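PDB 5T1Q: N-acetylmuramoyl-L-alanine amidase domain-containing protein SAOUHSC_02979 from Staphylococcus aureus, which probably acts as a secreted cell-wall amidase, the chain here being the C-terminal part with a glucosaminidase-like domain and a CHAP domain. Local coordinates for residues D77-Y81 with Y152-K157; I166-T170 with H184-Y189; G325-E331 with S341-A347. All blocks are in the same frame, centred on the assembly; numbering follows the deposited sequence.

Contact 1 of 3, residues D77-Y81 with Y152-K157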
ATOM      1  N   ASP A  77     -25.349  13.481  -5.504  1.00 52.38           N
ATOM      2  CA  ASP A  77     -25.596  14.229  -6.740  1.00 54.37           C
ATOM      3  C   ASP A  77     -25.282  13.449  -8.019  1.00 53.74           C
ATOM      4  O   ASP A  77     -26.077  13.450  -8.954  1.00 55.82           O
ATOM      5  CB  ASP A  77     -24.809  15.556  -6.741  1.00 54.92           C
ATOM      6  CG  ASP A  77     -25.303  16.555  -5.673  1.00 57.47           C
ATOM      7  OD1 ASP A  77     -26.355  16.323  -5.028  1.00 58.53           O
ATOM      8  OD2 ASP A  77     -24.636  17.599  -5.492  1.00 58.34           O
ATOM      9  N   ASN A  78     -24.136  12.773  -8.048  1.00 51.68           N
ATOM     10  CA  ASN A  78     -23.693  12.062  -9.245  1.00 50.51           C
ATOM     11  C   ASN A  78     -23.926  10.549  -9.269  1.00 49.04           C
ATOM     12  O   ASN A  78     -23.370   9.880 -10.120  1.00 47.81           O
ATOM     13  CB  ASN A  78     -22.220  12.379  -9.480  1.00 49.90           C
ATOM     14  CG  ASN A  78     -21.987  13.847  -9.774  1.00 51.75           C
ATOM     15  OD1 ASN A  78     -22.494  14.379 -10.754  1.00 53.75           O
ATOM     16  ND2 ASN A  78     -21.198  14.502  -8.937  1.00 52.39           N
ATOM     17  N   ASP A  79     -24.747  10.011  -8.363  1.00 49.51           N
ATOM     18  CA  ASP A  79     -25.056   8.565  -8.354  1.00 50.37           C
ATOM     19  C   ASP A  79     -23.817   7.669  -8.098  1.00 48.50           C
ATOM     20  O   ASP A  79     -23.637   6.632  -8.743  1.00 48.88           O
ATOM     21  CB  ASP A  79     -25.725   8.182  -9.694  1.00 53.00           C
ATOM     22  CG  ASP A  79     -26.396   6.823  -9.664  1.00 54.40           C
ATOM     23  OD1 ASP A  79     -26.849   6.400  -8.583  1.00 55.47           O
ATOM     24  OD2 ASP A  79     -26.508   6.194 -10.743  1.00 56.16           O
ATOM     25  N   ILE A  80     -22.974   8.075  -7.150  1.00 47.02           N
ATOM     26  CA  ILE A  80     -21.740   7.347  -6.807  1.00 44.97           C
ATOM     27  C   ILE A  80     -21.731   6.945  -5.327  1.00 43.32           C
ATOM     28  O   ILE A  80     -22.229   7.688  -4.472  1.00 43.57           O
ATOM     29  CB  ILE A  80     -20.493   8.230  -7.107  1.00 45.98           C
ATOM     30  CG1 ILE A  80     -20.374   8.479  -8.616  1.00 47.57           C
ATOM     31  CG2 ILE A  80     -19.206   7.590  -6.576  1.00 45.06           C
ATOM     32  CD1 ILE A  80     -19.284   9.459  -9.007  1.00 47.94           C
ATOM     33  N   TYR A  81     -21.198   5.754  -5.035  1.00 40.84           N
ATOM     34  CA  TYR A  81     -21.019   5.325  -3.643  1.00 39.75           C
ATOM     35  C   TYR A  81     -19.880   6.136  -3.048  1.00 38.49           C
ATOM     36  O   TYR A  81     -18.731   6.007  -3.482  1.00 37.10           O
ATOM     37  CB  TYR A  81     -20.644   3.845  -3.529  1.00 38.46           C
ATOM     38  CG  TYR A  81     -21.789   2.878  -3.660  1.00 39.31           C
ATOM     39  CD1 TYR A  81     -22.574   2.541  -2.547  1.00 40.18           C
ATOM     40  CD2 TYR A  81     -22.056   2.248  -4.862  1.00 39.75           C
ATOM     41  CE1 TYR A  81     -23.622   1.636  -2.654  1.00 41.05           C
ATOM     42  CE2 TYR A  81     -23.103   1.342  -4.979  1.00 40.99           C
ATOM     43  CZ  TYR A  81     -23.881   1.042  -3.879  1.00 41.75           C
ATOM     44  OH  TYR A  81     -24.913   0.144  -4.013  1.00 43.63           O
ATOM     45  N   TYR A 152     -12.472  12.766 -10.246  1.00 39.19           N
ATOM     46  CA  TYR A 152     -12.774  11.348 -10.026  1.00 37.66           C
ATOM     47  C   TYR A 152     -14.213  11.067 -10.428  1.00 38.52           C
ATOM     48  O   TYR A 152     -14.485  10.103 -11.137  1.00 37.84           O
ATOM     49  CB  TYR A 152     -12.582  10.954  -8.555  1.00 36.87           C
ATOM     50  CG  TYR A 152     -13.151   9.581  -8.220  1.00 36.01           C
ATOM     51  CD1 TYR A 152     -12.408   8.425  -8.440  1.00 35.27           C
ATOM     52  CD2 TYR A 152     -14.440   9.446  -7.702  1.00 36.13           C
ATOM     53  CE1 TYR A 152     -12.926   7.177  -8.148  1.00 35.14           C
ATOM     54  CE2 TYR A 152     -14.971   8.204  -7.411  1.00 35.85           C
ATOM     55  CZ  TYR A 152     -14.209   7.073  -7.634  1.00 35.63           C
ATOM     56  OH  TYR A 152     -14.722   5.840  -7.333  1.00 34.82           O
ATOM     57  N   SER A 153     -15.130  11.909  -9.951  1.00 40.84           N
ATOM     58  CA  SER A 153     -16.552  11.754 -10.255  1.00 43.03           C
ATOM     59  C   SER A 153     -16.801  11.872 -11.757  1.00 43.76           C
ATOM     60  O   SER A 153     -17.623  11.143 -12.301  1.00 43.93           O
ATOM     61  CB  SER A 153     -17.393  12.782  -9.501  1.00 44.80           C
ATOM     62  OG  SER A 153     -17.064  14.095  -9.907  1.00 47.59           O
ATOM     63  N   ASP A 154     -16.071  12.766 -12.420  1.00 44.66           N
ATOM     64  CA  ASP A 154     -16.190  12.932 -13.869  1.00 46.70           C
ATOM     65  C   ASP A 154     -15.706  11.698 -14.620  1.00 44.83           C
ATOM     66  O   ASP A 154     -16.277  11.338 -15.646  1.00 44.97           O
ATOM     67  CB  ASP A 154     -15.432  14.177 -14.353  1.00 49.74           C
ATOM     68  CG  ASP A 154     -16.134  15.484 -13.974  1.00 53.65           C
ATOM     69  OD1 ASP A 154     -17.229  15.438 -13.372  1.00 55.62           O
ATOM     70  OD2 ASP A 154     -15.595  16.568 -14.297  1.00 57.11           O
ATOM     71  N   LEU A 155     -14.662  11.048 -14.105  1.00 42.48           N
ATOM     72  CA  LEU A 155     -14.133   9.839 -14.735  1.00 41.15           C
ATOM     73  C   LEU A 155     -15.142   8.698 -14.656  1.00 40.51           C
ATOM     74  O   LEU A 155     -15.404   8.028 -15.655  1.00 41.37           O
ATOM     75  CB  LEU A 155     -12.818   9.404 -14.081  1.00 40.15           C
ATOM     76  CG  LEU A 155     -12.128   8.173 -14.684  1.00 39.75           C
ATOM     77  CD1 LEU A 155     -11.796   8.392 -16.148  1.00 41.78           C
ATOM     78  CD2 LEU A 155     -10.877   7.843 -13.895  1.00 39.17           C
ATOM     79  N   ILE A 156     -15.710   8.487 -13.469  1.00 38.90           N
ATOM     80  CA  ILE A 156     -16.686   7.415 -13.264  1.00 38.71           C
ATOM     81  C   ILE A 156     -17.955   7.617 -14.106  1.00 40.77           C
ATOM     82  O   ILE A 156     -18.517   6.652 -14.632  1.00 40.22           O
ATOM     83  CB  ILE A 156     -17.104   7.302 -11.776  1.00 38.15           C
ATOM     84  CG1 ILE A 156     -15.894   6.979 -10.869  1.00 37.32           C
ATOM     85  CG2 ILE A 156     -18.201   6.258 -11.589  1.00 38.64           C
ATOM     86  CD1 ILE A 156     -15.186   5.676 -11.185  1.00 36.33           C
ATOM     87  N   LYS A 157     -18.398   8.865 -14.228  1.00 42.51           N
ATOM     88  CA  LYS A 157     -19.630   9.180 -14.967  1.00 45.28           C
ATOM     89  C   LYS A 157     -19.460   9.254 -16.469  1.00 46.19           C
ATOM     90  O   LYS A 157     -20.319   8.773 -17.185  1.00 47.19           O
ATOM     91  CB  LYS A 157     -20.258  10.483 -14.443  1.00 46.15           C
ATOM     92  CG  LYS A 157     -20.638  10.427 -12.966  1.00 46.10           C
ATOM     93  CD  LYS A 157     -21.644   9.330 -12.629  1.00 46.54           C
ATOM     94  CE  LYS A 157     -23.019   9.646 -13.195  1.00 49.40           C
ATOM     95  NZ  LYS A 157     -24.009   8.558 -12.971  1.00 50.80           N
TER
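This is a packing contact inside the lysozyme-like glucosaminidase domain, where the turn that follows helix 58-78 rests on one side of helix 145-158. The chain leaves the helix at Asp79, whose positive phi swings it round so that Ile80 points at the neighbouring helix, just before Tyr81, at the N-cap position of helix 82-93. Ile80 makes the main apolar contact: its CD1 lies 3.8 Å from Ser153 CA and 4.1 Å from Ile156 CB, while its CG2 meets the edge of the Tyr152 ring, 4.4 Å from CE2. The Tyr152 ring stacks on Phe109 and its hydroxyl is hydrogen-bonded to Gln88 of helix 82-93. Lys157 reaches over the turn with its aliphatic part and also makes a cation-pi contact with Trp171. Its NZ stays 4.1 Å from Asp79 OD2, beyond a salt bridge, and that carboxylate oxygen is hydrogen-bonded to Ser173. The lysine CD packs close against the turn's backbone, 3.1 Å from Asn78 O.

Contact 2 of 3, residues I166-T170 with H184-Y189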
ATOM      1  N   ILE A 166     -17.265   2.374 -19.167  1.00 44.91           N
ATOM      2  CA  ILE A 166     -16.298   1.490 -18.522  1.00 43.65           C
ATOM      3  C   ILE A 166     -16.512   1.399 -16.997  1.00 41.27           C
ATOM      4  O   ILE A 166     -16.298   0.349 -16.424  1.00 39.62           O
ATOM      5  CB  ILE A 166     -14.834   1.884 -18.857  1.00 43.83           C
ATOM      6  CG1 ILE A 166     -13.863   0.776 -18.404  1.00 44.41           C
ATOM      7  CG2 ILE A 166     -14.476   3.240 -18.263  1.00 42.99           C
ATOM      8  CD1 ILE A 166     -12.398   1.051 -18.701  1.00 44.38           C
ATOM      9  N   TYR A 167     -16.962   2.485 -16.369  1.00 40.19           N
ATOM     10  CA  TYR A 167     -17.225   2.491 -14.921  1.00 39.66           C
ATOM     11  C   TYR A 167     -18.719   2.556 -14.584  1.00 40.35           C
ATOM     12  O   TYR A 167     -19.080   2.755 -13.423  1.00 39.12           O
ATOM     13  CB  TYR A 167     -16.474   3.643 -14.237  1.00 38.63           C
ATOM     14  CG  TYR A 167     -14.977   3.578 -14.425  1.00 37.97           C
ATOM     15  CD1 TYR A 167     -14.243   2.505 -13.925  1.00 37.15           C
ATOM     16  CD2 TYR A 167     -14.284   4.598 -15.078  1.00 38.65           C
ATOM     17  CE1 TYR A 167     -12.867   2.432 -14.092  1.00 36.41           C
ATOM     18  CE2 TYR A 167     -12.905   4.538 -15.245  1.00 37.89           C
ATOM     19  CZ  TYR A 167     -12.199   3.448 -14.755  1.00 36.63           C
ATOM     20  OH  TYR A 167     -10.827   3.372 -14.916  1.00 34.59           O
ATOM     21  N   LYS A 168     -19.580   2.375 -15.589  1.00 41.73           N
ATOM     22  CA  LYS A 168     -21.032   2.397 -15.369  1.00 43.47           C
ATOM     23  C   LYS A 168     -21.488   1.360 -14.320  1.00 43.35           C
ATOM     24  O   LYS A 168     -22.349   1.670 -13.510  1.00 44.03           O
ATOM     25  CB  LYS A 168     -21.813   2.245 -16.690  1.00 44.86           C
ATOM     26  CG  LYS A 168     -23.328   2.325 -16.523  1.00 46.33           C
ATOM     27  CD  LYS A 168     -24.078   2.315 -17.851  1.00 48.41           C
ATOM     28  CE  LYS A 168     -25.577   2.340 -17.605  1.00 49.88           C
ATOM     29  NZ  LYS A 168     -26.388   2.450 -18.843  1.00 52.36           N
ATOM     30  N   PRO A 169     -20.910   0.137 -14.328  1.00 43.55           N
ATOM     31  CA  PRO A 169     -21.269  -0.855 -13.297  1.00 43.45           C
ATOM     32  C   PRO A 169     -20.952  -0.470 -11.828  1.00 42.42           C
ATOM     33  O   PRO A 169     -21.377  -1.186 -10.924  1.00 43.89           O
ATOM     34  CB  PRO A 169     -20.454  -2.087 -13.701  1.00 43.29           C
ATOM     35  CG  PRO A 169     -20.276  -1.947 -15.177  1.00 44.32           C
ATOM     36  CD  PRO A 169     -20.110  -0.478 -15.409  1.00 43.81           C
ATOM     37  N   THR A 170     -20.196   0.605 -11.587  1.00 41.17           N
ATOM     38  CA  THR A 170     -19.931   1.051 -10.208  1.00 40.68           C
ATOM     39  C   THR A 170     -20.983   2.060  -9.760  1.00 42.19           C
ATOM     40  O   THR A 170     -21.047   2.402  -8.574  1.00 41.23           O
ATOM     41  CB  THR A 170     -18.551   1.706 -10.024  1.00 39.45           C
ATOM     42  OG1 THR A 170     -18.512   2.971 -10.690  1.00 39.38           O
ATOM     43  CG2 THR A 170     -17.428   0.795 -10.525  1.00 39.14           C
ATOM     44  N   HIS A 184     -16.037  -4.525  -9.897  1.00 43.14           N
ATOM     45  CA  HIS A 184     -15.882  -4.014 -11.273  1.00 43.06           C
ATOM     46  C   HIS A 184     -14.683  -3.067 -11.417  1.00 41.63           C
ATOM     47  O   HIS A 184     -14.229  -2.809 -12.527  1.00 42.05           O
ATOM     48  CB  HIS A 184     -17.174  -3.371 -11.773  1.00 43.75           C
ATOM     49  CG  HIS A 184     -18.252  -4.367 -12.075  1.00 45.70           C
ATOM     50  ND1 HIS A 184     -19.267  -4.665 -11.190  1.00 46.72           N
ATOM     51  CD2 HIS A 184     -18.454  -5.154 -13.159  1.00 47.34           C
ATOM     52  CE1 HIS A 184     -20.058  -5.580 -11.721  1.00 48.52           C
ATOM     53  NE2 HIS A 184     -19.590  -5.891 -12.918  1.00 48.95           N
ATOM     54  N   LEU A 185     -14.181  -2.548 -10.304  1.00 40.41           N
ATOM     55  CA  LEU A 185     -12.962  -1.727 -10.331  1.00 41.04           C
ATOM     56  C   LEU A 185     -11.734  -2.635 -10.457  1.00 42.26           C
ATOM     57  O   LEU A 185     -10.653  -2.189 -10.850  1.00 42.56           O
ATOM     58  CB  LEU A 185     -12.857  -0.865  -9.073  1.00 39.42           C
ATOM     59  CG  LEU A 185     -13.881   0.268  -8.959  1.00 39.52           C
ATOM     60  CD1 LEU A 185     -13.902   0.834  -7.557  1.00 38.40           C
ATOM     61  CD2 LEU A 185     -13.598   1.361  -9.984  1.00 39.61           C
ATOM     62  N   SER A 186     -11.941  -3.915 -10.149  1.00 45.80           N
ATOM     63  CA  SER A 186     -10.913  -4.962 -10.190  1.00 49.01           C
ATOM     64  C   SER A 186     -10.023  -5.000 -11.438  1.00 49.35           C
ATOM     65  O   SER A 186      -8.829  -5.255 -11.326  1.00 53.00           O
ATOM     66  CB  SER A 186     -11.594  -6.337 -10.038  1.00 51.90           C
ATOM     67  OG  SER A 186     -10.658  -7.403 -10.039  1.00 54.83           O
ATOM     68  N   LYS A 187     -10.596  -4.769 -12.613  1.00 51.10           N
ATOM     69  CA  LYS A 187      -9.814  -4.850 -13.861  1.00 52.43           C
ATOM     70  C   LYS A 187      -9.899  -3.625 -14.752  1.00 49.97           C
ATOM     71  O   LYS A 187      -9.286  -3.587 -15.812  1.00 52.80           O
ATOM     72  CB  LYS A 187     -10.203  -6.136 -14.619  1.00 56.41           C
ATOM     73  CG  LYS A 187      -9.630  -7.375 -13.932  1.00 58.67           C
ATOM     74  CD  LYS A 187     -10.379  -8.672 -14.195  1.00 61.19           C
ATOM     75  CE  LYS A 187      -9.880  -9.747 -13.226  1.00 61.44           C
ATOM     76  NZ  LYS A 187     -10.643 -11.023 -13.289  1.00 64.06           N
ATOM     77  N   THR A 188     -10.603  -2.597 -14.294  1.00 47.00           N
ATOM     78  CA  THR A 188     -10.782  -1.382 -15.073  1.00 44.49           C
ATOM     79  C   THR A 188     -10.030  -0.171 -14.511  1.00 41.46           C
ATOM     80  O   THR A 188      -9.893   0.842 -15.202  1.00 41.58           O
ATOM     81  CB  THR A 188     -12.277  -1.036 -15.138  1.00 44.69           C
ATOM     82  OG1 THR A 188     -12.787  -0.903 -13.809  1.00 43.89           O
ATOM     83  CG2 THR A 188     -13.050  -2.129 -15.860  1.00 45.52           C
ATOM     84  N   TYR A 189      -9.550  -0.274 -13.274  1.00 39.01           N
ATOM     85  CA  TYR A 189      -8.892   0.846 -12.614  1.00 37.22           C
ATOM     86  C   TYR A 189      -7.438   0.579 -12.239  1.00 36.72           C
ATOM     87  O   TYR A 189      -6.617   1.499 -12.287  1.00 36.35           O
ATOM     88  CB  TYR A 189      -9.668   1.207 -11.355  1.00 36.18           C
ATOM     89  CG  TYR A 189      -9.456   2.630 -10.903  1.00 35.49           C
ATOM     90  CD1 TYR A 189     -10.257   3.651 -11.402  1.00 35.83           C
ATOM     91  CD2 TYR A 189      -8.455   2.962  -9.991  1.00 33.84           C
ATOM     92  CE1 TYR A 189     -10.080   4.961 -10.990  1.00 36.15           C
ATOM     93  CE2 TYR A 189      -8.266   4.269  -9.583  1.00 33.50           C
ATOM     94  CZ  TYR A 189      -9.084   5.267 -10.087  1.00 34.46           C
ATOM     95  OH  TYR A 189      -8.922   6.569  -9.691  1.00 34.80           O
TER
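A loop and the end of a helix pack together here: residues 166-170, from the connection between helices 145-158 and 178-185, meet residues 184-189, where helix 178-185 runs out. One hydrogen bond joins the two directly, from Tyr167 OH to Thr188 O at 2.7 Å; the same carbonyl also receives Asn3 ND2 from the N-terminal end of the chain. Each segment also has one internal threonine side-chain hydrogen bond. Thr170 OG1 donates to Tyr167 O (2.8 Å), alongside the Thr170 N to Tyr167 O bond of the short 3-10 turn, and Thr188 OG1 donates back to His184 O (2.7 Å). The latter hydroxyl also sits at the edge of the Tyr167 ring, 3.3 Å from CE1.

Pro169 CB lies over the face of the His184 imidazole, 3.6 Å from its centroid and 13° off the normal, a CH-pi contact, while His184 ND1 is hydrogen-bonded to Asp180 O. The Tyr167 and Tyr189 rings meet obliquely, with centroids 6.0 Å apart.

The remaining contacts are apolar. Leu185 CD2 touches both Tyr167 CD1 (4.2 Å) and Thr170 CG2 (3.9 Å), and Ile166 CG1 reaches Thr188 CG2 at 3.9 Å. Tyr167 also packs on Leu155 and Ile156, and Leu185 on helices 82-93 and 195-205. The contact thus joins the connection after helix 145-158 to the C-terminal end of helix 178-185 and the residues that follow it, within the mainly helical, lysozyme-like fold of the glucosaminidase family.

Contact 3 of 3, residues G325-E331 with S341-A347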
ATOM      1  N   GLY A 325      16.017 -23.415  16.557  1.00 33.04           N
ATOM      2  CA  GLY A 325      16.917 -22.630  15.691  1.00 29.84           C
ATOM      3  C   GLY A 325      16.252 -21.993  14.462  1.00 26.72           C
ATOM      4  O   GLY A 325      16.863 -21.188  13.790  1.00 25.37           O
ATOM      5  N   SER A 326      15.004 -22.358  14.157  1.00 24.97           N
ATOM      6  CA  SER A 326      14.308 -21.756  13.018  1.00 23.15           C
ATOM      7  C   SER A 326      13.854 -20.350  13.419  1.00 21.10           C
ATOM      8  O   SER A 326      13.926 -19.998  14.586  1.00 20.72           O
ATOM      9  CB  SER A 326      13.136 -22.622  12.557  1.00 23.43           C
ATOM     10  OG  SER A 326      12.203 -22.839  13.582  1.00 24.07           O
ATOM     11  N   ILE A 327      13.423 -19.537  12.458  1.00 19.26           N
ATOM     12  CA  ILE A 327      12.977 -18.176  12.772  1.00 18.40           C
ATOM     13  C   ILE A 327      11.619 -17.890  12.142  1.00 18.10           C
ATOM     14  O   ILE A 327      11.254 -18.496  11.136  1.00 17.63           O
ATOM     15  CB  ILE A 327      13.995 -17.097  12.276  1.00 17.86           C
ATOM     16  CG1 ILE A 327      14.208 -17.193  10.762  1.00 17.62           C
ATOM     17  CG2 ILE A 327      15.330 -17.265  12.974  1.00 18.22           C
ATOM     18  CD1 ILE A 327      15.110 -16.138  10.167  1.00 17.49           C
ATOM     19  N   VAL A 328      10.887 -16.964  12.753  1.00 17.79           N
ATOM     20  CA  VAL A 328       9.632 -16.473  12.215  1.00 17.69           C
ATOM     21  C   VAL A 328       9.938 -15.047  11.781  1.00 17.67           C
ATOM     22  O   VAL A 328      10.424 -14.235  12.593  1.00 17.20           O
ATOM     23  CB  VAL A 328       8.523 -16.443  13.262  1.00 18.00           C
ATOM     24  CG1 VAL A 328       7.227 -15.933  12.639  1.00 18.09           C
ATOM     25  CG2 VAL A 328       8.327 -17.825  13.869  1.00 18.57           C
ATOM     26  N   ILE A 329       9.660 -14.740  10.512  1.00 17.30           N
ATOM     27  CA  ILE A 329       9.941 -13.432   9.963  1.00 17.14           C
ATOM     28  C   ILE A 329       8.690 -12.781   9.387  1.00 17.18           C
ATOM     29  O   ILE A 329       7.760 -13.478   8.998  1.00 17.11           O
ATOM     30  CB  ILE A 329      11.006 -13.496   8.835  1.00 16.98           C
ATOM     31  CG1 ILE A 329      10.545 -14.368   7.664  1.00 17.12           C
ATOM     32  CG2 ILE A 329      12.310 -14.037   9.378  1.00 17.60           C
ATOM     33  CD1 ILE A 329      11.452 -14.346   6.450  1.00 16.96           C
ATOM     34  N   SER A 330       8.694 -11.445   9.338  1.00 16.72           N
ATOM     35  CA  SER A 330       7.640 -10.682   8.702  1.00 17.21           C
ATOM     36  C   SER A 330       8.331  -9.831   7.615  1.00 17.71           C
ATOM     37  O   SER A 330       9.503  -9.432   7.743  1.00 17.22           O
ATOM     38  CB  SER A 330       6.839  -9.838   9.707  1.00 17.51           C
ATOM     39  OG  SER A 330       7.630  -8.836  10.316  1.00 17.28           O
ATOM     40  N   GLU A 331       7.599  -9.540   6.556  1.00 18.70           N
ATOM     41  CA  GLU A 331       8.176  -8.864   5.402  1.00 20.23           C
ATOM     42  C   GLU A 331       7.060  -8.275   4.556  1.00 21.22           C
ATOM     43  O   GLU A 331       5.897  -8.548   4.813  1.00 21.19           O
ATOM     44  CB  GLU A 331       8.969  -9.894   4.596  1.00 20.83           C
ATOM     45  CG  GLU A 331       8.123 -11.113   4.245  1.00 21.84           C
ATOM     46  CD  GLU A 331       8.912 -12.341   3.855  1.00 23.60           C
ATOM     47  OE1 GLU A 331      10.134 -12.245   3.587  1.00 25.77           O
ATOM     48  OE2 GLU A 331       8.289 -13.434   3.801  1.00 23.78           O
ATOM     49  N   SER A 341       3.410  -9.938   4.846  1.00 21.25           N
ATOM     50  CA  SER A 341       3.245 -11.381   5.109  1.00 21.59           C
ATOM     51  C   SER A 341       4.331 -11.892   6.059  1.00 20.25           C
ATOM     52  O   SER A 341       5.220 -11.147   6.472  1.00 19.20           O
ATOM     53  CB  SER A 341       3.289 -12.176   3.797  1.00 22.00           C
ATOM     54  OG  SER A 341       4.522 -11.970   3.141  1.00 22.48           O
ATOM     55  N   HIS A 342       4.244 -13.166   6.405  1.00 20.14           N
ATOM     56  CA  HIS A 342       5.154 -13.747   7.378  1.00 19.80           C
ATOM     57  C   HIS A 342       5.372 -15.211   7.064  1.00 19.48           C
ATOM     58  O   HIS A 342       4.527 -15.846   6.442  1.00 19.77           O
ATOM     59  CB  HIS A 342       4.531 -13.682   8.791  1.00 20.20           C
ATOM     60  CG  HIS A 342       3.413 -12.702   8.928  1.00 20.39           C
ATOM     61  ND1 HIS A 342       2.089 -13.083   8.863  1.00 21.80           N
ATOM     62  CD2 HIS A 342       3.410 -11.362   9.115  1.00 20.48           C
ATOM     63  CE1 HIS A 342       1.318 -12.018   9.005  1.00 21.39           C
ATOM     64  NE2 HIS A 342       2.097 -10.959   9.153  1.00 21.16           N
ATOM     65  N   ARG A 343       6.475 -15.758   7.542  1.00 19.41           N
ATOM     66  CA  ARG A 343       6.764 -17.167   7.331  1.00 20.96           C
ATOM     67  C   ARG A 343       7.849 -17.635   8.273  1.00 20.67           C
ATOM     68  O   ARG A 343       8.446 -16.837   8.970  1.00 19.75           O
ATOM     69  CB  ARG A 343       7.188 -17.433   5.865  1.00 21.88           C
ATOM     70  CG  ARG A 343       8.372 -16.618   5.381  1.00 22.47           C
ATOM     71  CD  ARG A 343       8.585 -16.796   3.874  1.00 23.95           C
ATOM     72  NE  ARG A 343       9.542 -15.816   3.370  1.00 24.76           N
ATOM     73  CZ  ARG A 343      10.733 -16.059   2.817  1.00 26.96           C
ATOM     74  NH1 ARG A 343      11.176 -17.287   2.596  1.00 28.71           N
ATOM     75  NH2 ARG A 343      11.469 -15.023   2.417  1.00 28.83           N
ATOM     76  N   THR A 344       8.104 -18.937   8.248  1.00 20.92           N
ATOM     77  CA  THR A 344       9.132 -19.557   9.052  1.00 21.74           C
ATOM     78  C   THR A 344      10.266 -20.033   8.145  1.00 21.51           C
ATOM     79  O   THR A 344      10.022 -20.670   7.123  1.00 21.94           O
ATOM     80  CB  THR A 344       8.574 -20.770   9.821  1.00 22.53           C
ATOM     81  OG1 THR A 344       7.615 -20.312  10.766  1.00 23.02           O
ATOM     82  CG2 THR A 344       9.693 -21.541  10.568  1.00 23.16           C
ATOM     83  N   ILE A 345      11.496 -19.713   8.530  1.00 21.08           N
ATOM     84  CA  ILE A 345      12.678 -20.150   7.805  1.00 21.50           C
ATOM     85  C   ILE A 345      13.301 -21.245   8.650  1.00 21.67           C
ATOM     86  O   ILE A 345      13.567 -21.016   9.832  1.00 20.15           O
ATOM     87  CB  ILE A 345      13.700 -18.997   7.642  1.00 21.60           C
ATOM     88  CG1 ILE A 345      13.088 -17.804   6.870  1.00 21.70           C
ATOM     89  CG2 ILE A 345      14.986 -19.506   6.983  1.00 21.74           C
ATOM     90  CD1 ILE A 345      12.653 -18.124   5.446  1.00 22.29           C
ATOM     91  N   ASN A 346      13.566 -22.416   8.053  1.00 23.34           N
ATOM     92  CA  ASN A 346      14.140 -23.543   8.805  1.00 24.75           C
ATOM     93  C   ASN A 346      15.523 -23.214   9.382  1.00 23.43           C
ATOM     94  O   ASN A 346      16.219 -22.294   8.911  1.00 21.63           O
ATOM     95  CB  ASN A 346      14.102 -24.877   8.008  1.00 28.60           C
ATOM     96  CG  ASN A 346      14.955 -24.870   6.729  1.00 32.81           C
ATOM     97  OD1 ASN A 346      14.412 -24.852   5.616  1.00 39.31           O
ATOM     98  ND2 ASN A 346      16.283 -24.930   6.873  1.00 33.58           N
ATOM     99  N   ALA A 347      15.896 -23.963  10.416  1.00 22.77           N
ATOM    100  CA  ALA A 347      17.141 -23.759  11.164  1.00 22.80           C
ATOM    101  C   ALA A 347      18.403 -23.734  10.313  1.00 23.34           C
ATOM    102  O   ALA A 347      19.237 -22.841  10.473  1.00 22.95           O
ATOM    103  CB  ALA A 347      17.281 -24.805  12.262  1.00 23.36           C
TER
HETATM  104  O   HOH W   1       5.734 -14.222   3.248  1.00 36.18           O
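Strand 341-345 and strand 327-331 form an antiparallel beta hairpin, the strand axes 4.7 Å apart. Ser341 begins it in a hydrogen-bonded pair with Glu331, giving its N to Glu331 O (2.8 Å) and taking Glu331 N on its O (2.9 Å); a water links Ser341 OG and Glu331 OE2. His342 lies opposite Ser330, a non-hydrogen-bonded pair, with Ser330 CB at its ring edge, 3.8 Å from CD2; its NE2 is hydrogen-bonded to Glu38 on the adjoining strand. Arg343 pairs with Ile329 through two backbone bonds and sends its side chain along the face shared with Glu331. There its NE donates to Glu331 OE2 at 2.7 Å in a salt bridge, NH2 reaches OE1 at 3.3 Å, and Ile329 CD1 covers one face of the guanidinium. Thr344 meets Val328 on the opposite face, CG2 of the valine 4.0 Å from its OG1. Ile345 closes the paired run: Ile345 N donates to Ile327 O (2.9 Å) and Ile327 N to Ile345 O (3.0 Å), and Ile345 CG1 packs 3.8 Å from Ile329 CD1. Past the N-cap residue Asn346, Ala347 CA lies 3.7 Å from Gly325 O. Glu331 OE1 is also hydrogen-bonded to His314 NE2, consistent with a Cys253-His314-Glu331 triad in the papain-like CHAP fold.

In the fold
Contacts 1 and 2 are neighbours in the glucosaminidase-like domain, their centres 12 Å apart. They meet at helix 145-158: Ile156 CG2 lies 3.4 Å from Thr170 OG1 and Leu155 O is 3.7 Å from Tyr167 CD2, so the loop of contact 2 packs directly on the helix of contact 1. Tyr81 CD2, 3.8 Å from Thr170 O, brings the turn of contact 1 against the same loop. Contact 3 belongs to the CHAP domain, on the opposite side of the chain's centre; its centre is 45 Å from that of contact 1 and 38 Å from that of contact 2, with nearest atoms about 27 and 20 Å apart. Only contact 3 holds a residue, Glu331, of the possible Cys-His-Glu triad, and its Arg343 side chain lies about 4 Å from a bound sodium ion.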